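Local coordinates for protein cellulase CEL9M (Clostridium cellulolyticum, PDB 1IA6) that probably hydrolyses internal beta-1,4-glucosidic linkages of cellulose and related beta-glucans as the catalytic module of a family 9 glycoside hydrolase, at residues G23-A26 with G27-N30; E186-A189 with M190-N194; N283-Y286 with W287-Q290; Y408-A412 with L413-A417. All coordinates share one frame; numbering follows the deposited sequence.

Overall arrangement
The four contacts follow one another along the chain without touching, and each joins residues that are neighbours in sequence. Contact 4 lies deepest, its centre about 9 Å from that of the chain, and holds Glu410, a predicted active-site residue. Contact 1, at the surface near the zinc ion, has its centre about 21 Å from that of contact 4; the side chain of the zinc ligand His55 is about 7 Å from that of Leu413 in contact 4. Contacts 2 and 3 lie on helices 174-193 and 274-289, their centres about 34 Å apart. Contact 3 lies across the chain's centre from contact 1, about 42 Å between centres.

Contact 1: residues G23-A26 with G27-N30; sequences GPQA and GENN
Asn30 reaches back to the backbone of Ala26 through its side-chain amide: ND2 donates to Ala26 O at 2.9 Å with a nearly straight N-H...O angle of 165°. The acceptor lies close to the plane of the Asn30 amide, while the donor is tilted from the carbonyl plane of Ala26. With CG anti to the backbone N (chi1 -165°), the amide is carried to this carbonyl; ND2 also bonds Asp18 O and OD1 takes the N-H of Phe32, so both ends of the group are held and its rotation is fixed.

Among the backbone bonds, Glu28 N donates to Gln25 O at 3.1 Å, and Ala26 N to Gly23 O at 3.1 Å. These close two overlapping type I beta turns, Gly23 to Ala26 and Gln25 to Glu28, and a type II turn from Gly27 to Asn30 follows. The chain thus winds without regular helix or strand next to the zinc site, where Cys22 and Cys38 are ligands and the side chain of Ala26 is about 6 Å from the metal.

Water supplements the turns. One molecule donates to Pro24 O and accepts from Gly27 N at 2.9 Å; another donates to both Gln25 O and Glu28 O.

At the exposed side, Gln25 and Glu28 extend alongside each other with amide and carboxylate planes 82° apart, NE2 of Gln25 3.8 Å from OE1 of Glu28.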
ATOM      1  N   GLY A  23      -7.544  16.779  -1.456  1.00 10.61           N
ATOM      2  CA  GLY A  23      -7.236  18.031  -0.793  1.00 10.95           C
ATOM      3  C   GLY A  23      -7.056  19.243  -1.686  1.00 11.92           C
ATOM      4  O   GLY A  23      -7.050  19.134  -2.915  1.00 10.64           O
ATOM      5  N   PRO A  24      -6.908  20.432  -1.080  1.00 13.69           N
ATOM      6  CA  PRO A  24      -6.726  21.692  -1.804  1.00 15.58           C
ATOM      7  C   PRO A  24      -5.494  21.697  -2.703  1.00 15.81           C
ATOM      8  O   PRO A  24      -5.471  22.376  -3.724  1.00 16.08           O
ATOM      9  CB  PRO A  24      -6.613  22.724  -0.682  1.00 15.31           C
ATOM     10  CG  PRO A  24      -7.430  22.125   0.417  1.00 18.25           C
ATOM     11  CD  PRO A  24      -7.018  20.676   0.370  1.00 14.56           C
ATOM     12  N   GLN A  25      -4.475  20.932  -2.321  1.00 15.47           N
ATOM     13  CA  GLN A  25      -3.233  20.881  -3.090  1.00 17.19           C
ATOM     14  C   GLN A  25      -3.083  19.629  -3.950  1.00 15.93           C
ATOM     15  O   GLN A  25      -1.984  19.310  -4.409  1.00 15.84           O
ATOM     16  CB  GLN A  25      -2.041  20.992  -2.137  1.00 20.36           C
ATOM     17  CG  GLN A  25      -2.029  22.277  -1.325  1.00 27.18           C
ATOM     18  CD  GLN A  25      -0.813  22.387  -0.430  1.00 31.53           C
ATOM     19  OE1 GLN A  25      -0.626  21.587   0.487  1.00 35.64           O
ATOM     20  NE2 GLN A  25       0.026  23.381  -0.694  1.00 34.69           N
ATOM     21  N   ALA A  26      -4.188  18.927  -4.175  1.00 14.20           N
ATOM     22  CA  ALA A  26      -4.168  17.703  -4.965  1.00 14.34           C
ATOM     23  C   ALA A  26      -3.587  17.908  -6.363  1.00 16.25           C
ATOM     24  O   ALA A  26      -2.881  17.042  -6.876  1.00 16.84           O
ATOM     25  CB  ALA A  26      -5.579  17.126  -5.065  1.00 11.91           C
ATOM     26  N   GLY A  27      -3.878  19.054  -6.972  1.00 16.57           N
ATOM     27  CA  GLY A  27      -3.389  19.327  -8.311  1.00 19.74           C
ATOM     28  C   GLY A  27      -1.988  19.901  -8.419  1.00 22.08           C
ATOM     29  O   GLY A  27      -1.473  20.081  -9.523  1.00 22.62           O
ATOM     30  N   GLU A  28      -1.362  20.188  -7.285  1.00 22.54           N
ATOM     31  CA  GLU A  28      -0.017  20.752  -7.292  1.00 24.91           C
ATOM     32  C   GLU A  28       1.026  19.694  -7.648  1.00 24.56           C
ATOM     33  O   GLU A  28       1.125  18.661  -6.991  1.00 25.35           O
ATOM     34  CB  GLU A  28       0.287  21.366  -5.923  1.00 27.44           C
ATOM     35  CG  GLU A  28       1.543  22.212  -5.879  1.00 32.81           C
ATOM     36  CD  GLU A  28       1.635  23.034  -4.607  1.00 36.23           C
ATOM     37  OE1 GLU A  28       0.713  23.843  -4.359  1.00 37.57           O
ATOM     38  OE2 GLU A  28       2.622  22.870  -3.857  1.00 38.63           O
ATOM     39  N   ASN A  29       1.793  19.960  -8.702  0.50 25.07           N
ATOM     40  CA  ASN A  29       2.831  19.042  -9.156  0.50 25.40           C
ATOM     41  C   ASN A  29       2.227  17.667  -9.457  0.50 24.28           C
ATOM     42  O   ASN A  29       2.841  16.631  -9.201  0.50 24.67           O
ATOM     43  CB  ASN A  29       3.927  18.931  -8.089  0.50 28.10           C
ATOM     44  CG  ASN A  29       5.236  18.395  -8.642  0.50 30.67           C
ATOM     45  OD1 ASN A  29       6.312  18.734  -8.146  0.50 32.90           O
ATOM     46  ND2 ASN A  29       5.154  17.549  -9.660  0.50 32.37           N
ATOM     47  N   ASN A  30       1.015  17.675 -10.005  1.00 21.09           N
ATOM     48  CA  ASN A  30       0.308  16.447 -10.355  1.00 18.49           C
ATOM     49  C   ASN A  30       0.498  16.212 -11.854  1.00 17.40           C
ATOM     50  O   ASN A  30       0.299  17.126 -12.652  1.00 16.79           O
ATOM     51  CB  ASN A  30      -1.179  16.613 -10.032  1.00 16.97           C
ATOM     52  CG  ASN A  30      -1.929  15.298 -10.021  1.00 15.26           C
ATOM     53  OD1 ASN A  30      -1.931  14.563 -11.005  1.00 14.70           O
ATOM     54  ND2 ASN A  30      -2.579  15.000  -8.902  1.00 13.21           N
TER
HETATM   55  O   HOH W   1      -4.824  21.721  -6.303  1.00 22.07           O
HETATM   56  O   HOH W   2       0.719  18.503  -3.848  1.00 38.13           O

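Contact 2: residues E186-A189 with M190-N194; sequences ELYA and MGKAN
Ala189 O receives two backbone donors, Ala193 N at 3.0 Å and, weakly, Lys192 N at 3.4 Å. Lys192 N in turn bonds more firmly to Tyr188 O, at 3.0 Å. The preceding turn is regular, with Met190 N donating to Glu186 O and Gly191 N to Leu187 O.

On the side chains, Lys192 starts from the position between its backbone N and carbonyl carbon (chi1 72°) and then runs fully extended, which brings its methylenes across Tyr188 at a slant. CD of Lys192 comes within 4.0 Å of CE2 of Tyr188. The polar ends converge beyond this contact on one carboxylate oxygen, OD2 of Asp232, by a salt bridge from Lys192 NZ and a hydrogen bond from Tyr188 OH. Elsewhere on the helix, Leu187 and Met190 point the same way, with CD2 of Leu187 4.1 Å from SD of Met190; Leu187 also packs on Leu155 and Leu162 of helix 152-169.

Asn194 is the first residue to leave helical angles, and its N reaches Met190 O only weakly; the helix it follows, 174-193, is probably one of the helices of the (alpha/alpha)6 barrel of family 9 glycoside hydrolases.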
ATOM      1  N   GLU A 186       4.543   8.294  19.466  1.00 11.06           N
ATOM      2  CA  GLU A 186       3.278   8.515  20.159  1.00 10.38           C
ATOM      3  C   GLU A 186       2.156   7.611  19.659  1.00 10.14           C
ATOM      4  O   GLU A 186       1.366   7.106  20.453  1.00  9.96           O
ATOM      5  CB  GLU A 186       2.855   9.978  20.032  1.00 12.17           C
ATOM      6  CG  GLU A 186       3.898  10.959  20.538  1.00 15.08           C
ATOM      7  CD  GLU A 186       3.413  12.394  20.499  1.00 18.56           C
ATOM      8  OE1 GLU A 186       2.675  12.748  19.553  1.00 17.73           O
ATOM      9  OE2 GLU A 186       3.779  13.170  21.405  1.00 17.98           O
ATOM     10  N   LEU A 187       2.081   7.409  18.348  1.00  7.54           N
ATOM     11  CA  LEU A 187       1.036   6.558  17.787  1.00  8.42           C
ATOM     12  C   LEU A 187       1.246   5.109  18.221  1.00  9.01           C
ATOM     13  O   LEU A 187       0.288   4.383  18.491  1.00  8.30           O
ATOM     14  CB  LEU A 187       1.028   6.660  16.258  1.00 10.34           C
ATOM     15  CG  LEU A 187       0.680   8.032  15.671  1.00 10.95           C
ATOM     16  CD1 LEU A 187       0.720   7.952  14.150  1.00 13.66           C
ATOM     17  CD2 LEU A 187      -0.698   8.476  16.136  1.00 12.26           C
ATOM     18  N   TYR A 188       2.507   4.697  18.294  1.00  8.72           N
ATOM     19  CA  TYR A 188       2.840   3.342  18.722  1.00  9.28           C
ATOM     20  C   TYR A 188       2.414   3.184  20.179  1.00 10.40           C
ATOM     21  O   TYR A 188       1.818   2.176  20.556  1.00  9.81           O
ATOM     22  CB  TYR A 188       4.345   3.099  18.597  1.00  9.79           C
ATOM     23  CG  TYR A 188       4.805   1.787  19.193  1.00  9.42           C
ATOM     24  CD1 TYR A 188       4.594   0.579  18.526  1.00 11.09           C
ATOM     25  CD2 TYR A 188       5.451   1.756  20.425  1.00 10.60           C
ATOM     26  CE1 TYR A 188       5.023  -0.631  19.075  1.00 11.47           C
ATOM     27  CE2 TYR A 188       5.882   0.556  20.985  1.00 12.33           C
ATOM     28  CZ  TYR A 188       5.666  -0.631  20.306  1.00 12.09           C
ATOM     29  OH  TYR A 188       6.095  -1.813  20.858  1.00 12.05           O
ATOM     30  N   ALA A 189       2.718   4.196  20.991  1.00 11.16           N
ATOM     31  CA  ALA A 189       2.363   4.183  22.406  1.00 12.08           C
ATOM     32  C   ALA A 189       0.856   4.017  22.568  1.00 11.39           C
ATOM     33  O   ALA A 189       0.394   3.229  23.396  1.00 14.37           O
ATOM     34  CB  ALA A 189       2.827   5.474  23.073  1.00 10.65           C
ATOM     35  N   MET A 190       0.091   4.769  21.782  1.00 10.37           N
ATOM     36  CA  MET A 190      -1.368   4.684  21.826  1.00 11.12           C
ATOM     37  C   MET A 190      -1.815   3.271  21.468  1.00 10.49           C
ATOM     38  O   MET A 190      -2.704   2.704  22.108  1.00 10.79           O
ATOM     39  CB  MET A 190      -1.999   5.653  20.823  1.00 10.10           C
ATOM     40  CG  MET A 190      -1.883   7.124  21.176  1.00 13.67           C
ATOM     41  SD  MET A 190      -2.516   8.155  19.822  1.00 15.03           S
ATOM     42  CE  MET A 190      -4.228   7.644  19.775  1.00 13.88           C
ATOM     43  N   GLY A 191      -1.194   2.718  20.432  1.00  9.38           N
ATOM     44  CA  GLY A 191      -1.543   1.387  19.973  1.00 10.38           C
ATOM     45  C   GLY A 191      -1.328   0.273  20.976  1.00 11.25           C
ATOM     46  O   GLY A 191      -2.111  -0.676  21.022  1.00 12.09           O
ATOM     47  N   LYS A 192      -0.271   0.355  21.778  1.00 11.12           N
ATOM     48  CA  LYS A 192      -0.045  -0.708  22.743  1.00 13.62           C
ATOM     49  C   LYS A 192      -0.737  -0.447  24.078  1.00 12.92           C
ATOM     50  O   LYS A 192      -0.961  -1.376  24.855  1.00 13.63           O
ATOM     51  CB  LYS A 192       1.452  -0.963  22.948  1.00 15.51           C
ATOM     52  CG  LYS A 192       2.224   0.082  23.719  1.00 18.62           C
ATOM     53  CD  LYS A 192       3.606  -0.477  24.051  1.00 20.74           C
ATOM     54  CE  LYS A 192       4.464   0.508  24.822  1.00 23.68           C
ATOM     55  NZ  LYS A 192       5.756  -0.130  25.234  1.00 26.24           N
ATOM     56  N   ALA A 193      -1.100   0.808  24.324  1.00 12.54           N
ATOM     57  CA  ALA A 193      -1.781   1.184  25.564  1.00 12.74           C
ATOM     58  C   ALA A 193      -3.190   0.588  25.633  1.00 13.84           C
ATOM     59  O   ALA A 193      -3.599   0.067  26.668  1.00 13.91           O
ATOM     60  CB  ALA A 193      -1.849   2.699  25.681  1.00 12.85           C
ATOM     61  N   ASN A 194      -3.929   0.682  24.530  1.00 14.16           N
ATOM     62  CA  ASN A 194      -5.288   0.140  24.443  1.00 16.17           C
ATOM     63  C   ASN A 194      -5.299  -0.718  23.182  1.00 15.40           C
ATOM     64  O   ASN A 194      -5.288  -0.197  22.067  1.00 13.98           O
ATOM     65  CB  ASN A 194      -6.314   1.264  24.310  1.00 19.20           C
ATOM     66  CG  ASN A 194      -7.740   0.769  24.483  1.00 23.65           C
ATOM     67  OD1 ASN A 194      -8.090  -0.317  24.024  1.00 28.81           O
ATOM     68  ND2 ASN A 194      -8.573   1.569  25.138  1.00 27.35           N
TER

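Contact 3: residues N283-Y286 with W287-Q290; sequences NFNY and WKTQ
Tyr286 and Gln290 meet ring against methylene: CB of Gln290 stands over the centre of the phenol face, 3.6 Å from its centroid and only 7° off the ring normal, a close CH-pi contact. The pair spans one turn, i to i+4, in the 283-290 region of helix 274-289 and the residue after it, probably part of the (alpha/alpha)6 barrel of this family 9 module. The two side chains cross at about a right angle. Tyr286 CG is anti to its own backbone N (chi1 -176°), which leans the ring outward and toward the following turn, where Gln290 CB lies over it, and Gln290 bends at chi2, its CG also lying near the ring, 3.7 Å from Tyr286 CD2.

The same turn is tied by the backbone, since Gln290 N donates to Tyr286 O at 2.8 Å. Before it, Asn285 O draws weak bonds from both the N and the OG1 of Thr289. Trp287 N and Lys288 N make regular bonds to Asn283 O and Phe284 O.

One turn earlier, Asn283 and Trp287 lie side by side, their flat groups turned 45° apart, and Asn283 ND2 and Trp287 NE1 both donate to Trp252 O outside the helix. Asn283 ND2 also bonds Asp250 O, so two carbonyls of that loop hold the amide. Lys288 runs out fully extended beside Asn285, and its NZ bonds Ser328 OG of helix 327-341. Around the indole, Asn283 O sits at the edge, near the ring plane, 3.4 Å from Trp287 CD1.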
ATOM      1  N   ASN A 283       6.231 -19.957   4.863  1.00 12.97           N
ATOM      2  CA  ASN A 283       5.451 -19.154   3.933  1.00 11.40           C
ATOM      3  C   ASN A 283       5.994 -19.216   2.513  1.00 11.06           C
ATOM      4  O   ASN A 283       5.232 -19.391   1.564  1.00 10.97           O
ATOM      5  CB  ASN A 283       5.382 -17.703   4.411  1.00 10.68           C
ATOM      6  CG  ASN A 283       4.697 -16.795   3.411  1.00 11.48           C
ATOM      7  OD1 ASN A 283       5.351 -16.146   2.600  1.00 13.40           O
ATOM      8  ND2 ASN A 283       3.370 -16.763   3.450  1.00 12.37           N
ATOM      9  N   PHE A 284       7.308 -19.089   2.363  1.00 11.15           N
ATOM     10  CA  PHE A 284       7.912 -19.137   1.039  1.00 12.27           C
ATOM     11  C   PHE A 284       7.711 -20.495   0.379  1.00 13.63           C
ATOM     12  O   PHE A 284       7.320 -20.568  -0.785  1.00 15.21           O
ATOM     13  CB  PHE A 284       9.410 -18.814   1.118  1.00 14.41           C
ATOM     14  CG  PHE A 284       9.711 -17.370   1.426  1.00 15.57           C
ATOM     15  CD1 PHE A 284       8.692 -16.420   1.473  1.00 16.37           C
ATOM     16  CD2 PHE A 284      11.022 -16.955   1.637  1.00 17.71           C
ATOM     17  CE1 PHE A 284       8.976 -15.076   1.723  1.00 17.26           C
ATOM     18  CE2 PHE A 284      11.317 -15.612   1.888  1.00 18.15           C
ATOM     19  CZ  PHE A 284      10.291 -14.673   1.930  1.00 17.80           C
ATOM     20  N   ASN A 285       7.971 -21.567   1.119  1.00 13.88           N
ATOM     21  CA  ASN A 285       7.806 -22.911   0.570  1.00 16.68           C
ATOM     22  C   ASN A 285       6.345 -23.211   0.265  1.00 17.77           C
ATOM     23  O   ASN A 285       6.038 -23.982  -0.644  1.00 17.73           O
ATOM     24  CB  ASN A 285       8.371 -23.963   1.528  1.00 17.67           C
ATOM     25  CG  ASN A 285       9.886 -23.956   1.567  1.00 19.02           C
ATOM     26  OD1 ASN A 285      10.536 -23.665   0.564  1.00 23.15           O
ATOM     27  ND2 ASN A 285      10.455 -24.288   2.719  1.00 20.99           N
ATOM     28  N   TYR A 286       5.445 -22.594   1.022  1.00 17.54           N
ATOM     29  CA  TYR A 286       4.020 -22.790   0.807  1.00 17.55           C
ATOM     30  C   TYR A 286       3.631 -22.167  -0.534  1.00 16.94           C
ATOM     31  O   TYR A 286       2.876 -22.754  -1.307  1.00 16.17           O
ATOM     32  CB  TYR A 286       3.227 -22.155   1.952  1.00 18.96           C
ATOM     33  CG  TYR A 286       1.738 -22.386   1.868  1.00 22.09           C
ATOM     34  CD1 TYR A 286       0.921 -21.542   1.119  1.00 22.02           C
ATOM     35  CD2 TYR A 286       1.145 -23.464   2.527  1.00 24.67           C
ATOM     36  CE1 TYR A 286      -0.452 -21.765   1.026  1.00 24.33           C
ATOM     37  CE2 TYR A 286      -0.224 -23.698   2.441  1.00 25.97           C
ATOM     38  CZ  TYR A 286      -1.016 -22.844   1.690  1.00 26.48           C
ATOM     39  OH  TYR A 286      -2.370 -23.069   1.613  1.00 28.20           O
ATOM     40  N   TRP A 287       4.163 -20.981  -0.813  1.00 16.51           N
ATOM     41  CA  TRP A 287       3.866 -20.309  -2.074  1.00 15.66           C
ATOM     42  C   TRP A 287       4.500 -21.012  -3.267  1.00 16.36           C
ATOM     43  O   TRP A 287       3.965 -20.975  -4.369  1.00 16.40           O
ATOM     44  CB  TRP A 287       4.331 -18.848  -2.035  1.00 14.77           C
ATOM     45  CG  TRP A 287       3.265 -17.923  -1.547  1.00 13.02           C
ATOM     46  CD1 TRP A 287       2.797 -17.809  -0.267  1.00 13.07           C
ATOM     47  CD2 TRP A 287       2.473 -17.038  -2.344  1.00 12.51           C
ATOM     48  NE1 TRP A 287       1.759 -16.909  -0.221  1.00 12.09           N
ATOM     49  CE2 TRP A 287       1.539 -16.422  -1.483  1.00 13.46           C
ATOM     50  CE3 TRP A 287       2.458 -16.708  -3.707  1.00 12.11           C
ATOM     51  CZ2 TRP A 287       0.598 -15.491  -1.940  1.00 13.67           C
ATOM     52  CZ3 TRP A 287       1.521 -15.782  -4.161  1.00 13.44           C
ATOM     53  CH2 TRP A 287       0.605 -15.186  -3.275  1.00 12.69           C
ATOM     54  N   LYS A 288       5.638 -21.659  -3.045  1.00 16.78           N
ATOM     55  CA  LYS A 288       6.322 -22.359  -4.127  1.00 18.74           C
ATOM     56  C   LYS A 288       5.540 -23.537  -4.695  1.00 18.65           C
ATOM     57  O   LYS A 288       5.553 -23.769  -5.906  1.00 19.31           O
ATOM     58  CB  LYS A 288       7.678 -22.890  -3.656  1.00 21.25           C
ATOM     59  CG  LYS A 288       8.750 -21.850  -3.419  1.00 23.43           C
ATOM     60  CD  LYS A 288      10.015 -22.538  -2.922  1.00 26.10           C
ATOM     61  CE  LYS A 288      11.124 -21.548  -2.647  1.00 26.87           C
ATOM     62  NZ  LYS A 288      12.346 -22.250  -2.171  1.00 27.56           N
ATOM     63  N   THR A 289       4.855 -24.275  -3.827  1.00 17.77           N
ATOM     64  CA  THR A 289       4.146 -25.472  -4.271  1.00 21.16           C
ATOM     65  C   THR A 289       2.682 -25.658  -3.878  1.00 21.58           C
ATOM     66  O   THR A 289       1.965 -26.425  -4.521  1.00 23.46           O
ATOM     67  CB  THR A 289       4.902 -26.723  -3.796  1.00 22.34           C
ATOM     68  OG1 THR A 289       4.974 -26.714  -2.364  1.00 23.15           O
ATOM     69  CG2 THR A 289       6.314 -26.739  -4.356  1.00 23.31           C
ATOM     70  N   GLN A 290       2.234 -24.978  -2.830  1.00 20.18           N
ATOM     71  CA  GLN A 290       0.859 -25.133  -2.367  1.00 20.53           C
ATOM     72  C   GLN A 290      -0.121 -24.145  -2.982  1.00 20.30           C
ATOM     73  O   GLN A 290      -1.281 -24.481  -3.227  1.00 21.40           O
ATOM     74  CB  GLN A 290       0.810 -25.015  -0.842  1.00 23.88           C
ATOM     75  CG  GLN A 290       1.692 -26.019  -0.116  1.00 28.40           C
ATOM     76  CD  GLN A 290       1.154 -27.428  -0.199  1.00 30.32           C
ATOM     77  OE1 GLN A 290       0.099 -27.735   0.357  1.00 31.97           O
ATOM     78  NE2 GLN A 290       1.873 -28.296  -0.899  1.00 33.06           N
TER

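Contact 4: residues Y408-A412 with L413-A417; sequences YTEVA and LDYNA
Tyr415 turns one face of its ring to Ala412, whose CB lies 4.2 Å from the centroid, displaced toward the rim and 21° off the normal, a CH-pi contact. The phenol reaches back under the preceding extended chain because its CG stands anti to the carbonyl carbon (chi1 -78°); on the way CE2 passes 3.5 Å from Glu410 O. At the ring's edge, in its plane, lies OD2 of Asp414, which also forms a salt bridge with Arg308.

Glu410 and Tyr415 cross at about a right angle, with carboxylate and ring planes 82° apart. Their polar ends do not bond directly: a water lies 2.9 Å from Glu410 OE1 and 2.8 Å from Tyr415 OH, hydrogen-bonded to both. OE1 of Glu410 also accepts from NE1 of Trp304, whose side chain touches Tyr415.

Ala412 is also the N-cap residue of helix 413-429. Its carbonyl receives Asn416 N at 3.3 Å in a nearly straight bond, and Tyr415 N weakly. A second water accepts from Ala412 N and is hydrogen-bonded to OD1 of Asn416, which also takes the N-H of Leu389, while ND2 of Asn416 is bound to Gly387 O and Ser13 O, so both ends of that amide are held.

Glu410 is predicted to be an active-site residue, and the indole N-H and bridging water that meet OE1 are consistent with a carboxylate held in a set orientation in the extended stretch just before the helix. Tyr415 reaches it through the water, which is consistent with Tyr415 helping to place that water.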
ATOM      1  N   TYR A 408     -12.175  -7.764 -11.742  1.00 17.32           N
ATOM      2  CA  TYR A 408     -11.108  -7.643 -12.723  1.00 14.94           C
ATOM      3  C   TYR A 408     -10.530  -6.237 -12.857  1.00 14.19           C
ATOM      4  O   TYR A 408      -9.319  -6.064 -12.975  1.00 13.23           O
ATOM      5  CB  TYR A 408     -11.610  -8.066 -14.110  1.00 16.41           C
ATOM      6  CG  TYR A 408     -12.126  -9.483 -14.203  1.00 16.80           C
ATOM      7  CD1 TYR A 408     -13.418  -9.805 -13.794  1.00 18.10           C
ATOM      8  CD2 TYR A 408     -11.318 -10.500 -14.704  1.00 17.20           C
ATOM      9  CE1 TYR A 408     -13.893 -11.114 -13.886  1.00 21.41           C
ATOM     10  CE2 TYR A 408     -11.780 -11.808 -14.798  1.00 18.83           C
ATOM     11  CZ  TYR A 408     -13.068 -12.109 -14.390  1.00 20.85           C
ATOM     12  OH  TYR A 408     -13.526 -13.404 -14.497  1.00 23.58           O
ATOM     13  N   THR A 409     -11.401  -5.238 -12.826  1.00 11.36           N
ATOM     14  CA  THR A 409     -10.980  -3.859 -13.049  1.00 11.36           C
ATOM     15  C   THR A 409     -10.743  -2.934 -11.864  1.00 11.65           C
ATOM     16  O   THR A 409     -10.483  -1.749 -12.060  1.00 10.30           O
ATOM     17  CB  THR A 409     -11.974  -3.168 -13.976  1.00 11.37           C
ATOM     18  OG1 THR A 409     -13.257  -3.138 -13.343  1.00 11.87           O
ATOM     19  CG2 THR A 409     -12.081  -3.929 -15.294  1.00 11.64           C
ATOM     20  N   GLU A 410     -10.831  -3.448 -10.645  1.00 11.78           N
ATOM     21  CA  GLU A 410     -10.598  -2.596  -9.488  1.00 13.61           C
ATOM     22  C   GLU A 410      -9.141  -2.157  -9.407  1.00 11.79           C
ATOM     23  O   GLU A 410      -8.243  -2.873  -9.850  1.00 11.03           O
ATOM     24  CB  GLU A 410     -10.980  -3.318  -8.195  1.00 16.00           C
ATOM     25  CG  GLU A 410     -12.416  -3.061  -7.766  1.00 24.86           C
ATOM     26  CD  GLU A 410     -12.528  -2.772  -6.284  1.00 28.86           C
ATOM     27  OE1 GLU A 410     -12.204  -3.668  -5.473  1.00 31.61           O
ATOM     28  OE2 GLU A 410     -12.935  -1.644  -5.927  1.00 32.14           O
ATOM     29  N   VAL A 411      -8.928  -0.962  -8.866  1.00 10.41           N
ATOM     30  CA  VAL A 411      -7.592  -0.397  -8.671  1.00  9.28           C
ATOM     31  C   VAL A 411      -7.614   0.179  -7.254  1.00  8.96           C
ATOM     32  O   VAL A 411      -8.674   0.553  -6.763  1.00  9.61           O
ATOM     33  CB  VAL A 411      -7.288   0.740  -9.674  1.00  9.64           C
ATOM     34  CG1 VAL A 411      -7.331   0.198 -11.097  1.00  9.65           C
ATOM     35  CG2 VAL A 411      -8.292   1.881  -9.502  1.00 11.84           C
ATOM     36  N   ALA A 412      -6.462   0.248  -6.591  1.00  7.84           N
ATOM     37  CA  ALA A 412      -6.443   0.769  -5.227  1.00  7.43           C
ATOM     38  C   ALA A 412      -5.043   1.085  -4.735  1.00  7.19           C
ATOM     39  O   ALA A 412      -4.056   0.592  -5.277  1.00  6.76           O
ATOM     40  CB  ALA A 412      -7.095  -0.237  -4.287  1.00  7.45           C
ATOM     41  N   LEU A 413      -4.970   1.906  -3.691  1.00  6.83           N
ATOM     42  CA  LEU A 413      -3.689   2.277  -3.107  1.00  7.99           C
ATOM     43  C   LEU A 413      -2.882   1.048  -2.694  1.00  7.45           C
ATOM     44  O   LEU A 413      -1.706   0.934  -3.037  1.00  7.72           O
ATOM     45  CB  LEU A 413      -3.891   3.151  -1.867  1.00  6.53           C
ATOM     46  CG  LEU A 413      -4.502   4.543  -2.017  1.00  9.59           C
ATOM     47  CD1 LEU A 413      -4.584   5.207  -0.638  1.00 10.24           C
ATOM     48  CD2 LEU A 413      -3.659   5.378  -2.965  1.00  7.41           C
ATOM     49  N   ASP A 414      -3.512   0.129  -1.963  1.00  7.21           N
ATOM     50  CA  ASP A 414      -2.796  -1.050  -1.492  1.00  8.53           C
ATOM     51  C   ASP A 414      -2.337  -1.979  -2.615  1.00  9.10           C
ATOM     52  O   ASP A 414      -1.384  -2.738  -2.447  1.00  9.13           O
ATOM     53  CB  ASP A 414      -3.621  -1.815  -0.442  1.00  8.81           C
ATOM     54  CG  ASP A 414      -4.772  -2.601  -1.040  1.00 12.35           C
ATOM     55  OD1 ASP A 414      -5.749  -1.986  -1.520  1.00 14.32           O
ATOM     56  OD2 ASP A 414      -4.701  -3.848  -1.021  1.00 12.59           O
ATOM     57  N   TYR A 415      -2.998  -1.906  -3.765  1.00  7.63           N
ATOM     58  CA  TYR A 415      -2.611  -2.727  -4.911  1.00  7.48           C
ATOM     59  C   TYR A 415      -1.256  -2.239  -5.416  1.00  7.51           C
ATOM     60  O   TYR A 415      -0.312  -3.017  -5.573  1.00  7.82           O
ATOM     61  CB  TYR A 415      -3.620  -2.578  -6.053  1.00  6.52           C
ATOM     62  CG  TYR A 415      -4.923  -3.335  -5.911  1.00  8.00           C
ATOM     63  CD1 TYR A 415      -5.410  -3.726  -4.665  1.00  7.96           C
ATOM     64  CD2 TYR A 415      -5.694  -3.621  -7.039  1.00  9.04           C
ATOM     65  CE1 TYR A 415      -6.636  -4.382  -4.546  1.00 10.57           C
ATOM     66  CE2 TYR A 415      -6.920  -4.274  -6.934  1.00 10.27           C
ATOM     67  CZ  TYR A 415      -7.384  -4.650  -5.687  1.00 10.98           C
ATOM     68  OH  TYR A 415      -8.598  -5.284  -5.586  1.00 13.04           O
ATOM     69  N   ASN A 416      -1.170  -0.936  -5.676  1.00  6.61           N
ATOM     70  CA  ASN A 416       0.061  -0.350  -6.187  1.00  7.33           C
ATOM     71  C   ASN A 416       1.226  -0.272  -5.215  1.00  8.72           C
ATOM     72  O   ASN A 416       2.380  -0.253  -5.641  1.00  8.38           O
ATOM     73  CB  ASN A 416      -0.212   1.042  -6.760  1.00  7.68           C
ATOM     74  CG  ASN A 416      -0.557   0.993  -8.236  1.00 10.48           C
ATOM     75  OD1 ASN A 416      -1.573   0.420  -8.627  1.00  9.19           O
ATOM     76  ND2 ASN A 416       0.299   1.582  -9.066  1.00  9.24           N
ATOM     77  N   ALA A 417       0.944  -0.232  -3.917  1.00  8.74           N
ATOM     78  CA  ALA A 417       2.023  -0.147  -2.936  1.00  8.60           C
ATOM     79  C   ALA A 417       3.016  -1.295  -3.118  1.00  9.07           C
ATOM     80  O   ALA A 417       4.225  -1.075  -3.204  1.00  7.73           O
ATOM     81  CB  ALA A 417       1.450  -0.165  -1.523  1.00  9.94           C
TER
HETATM   82  O   HOH W   3     -10.006  -3.923  -3.574  1.00 42.06           O
HETATM   83  O   HOH W   4      -4.298  -0.167  -8.359  1.00  9.23           O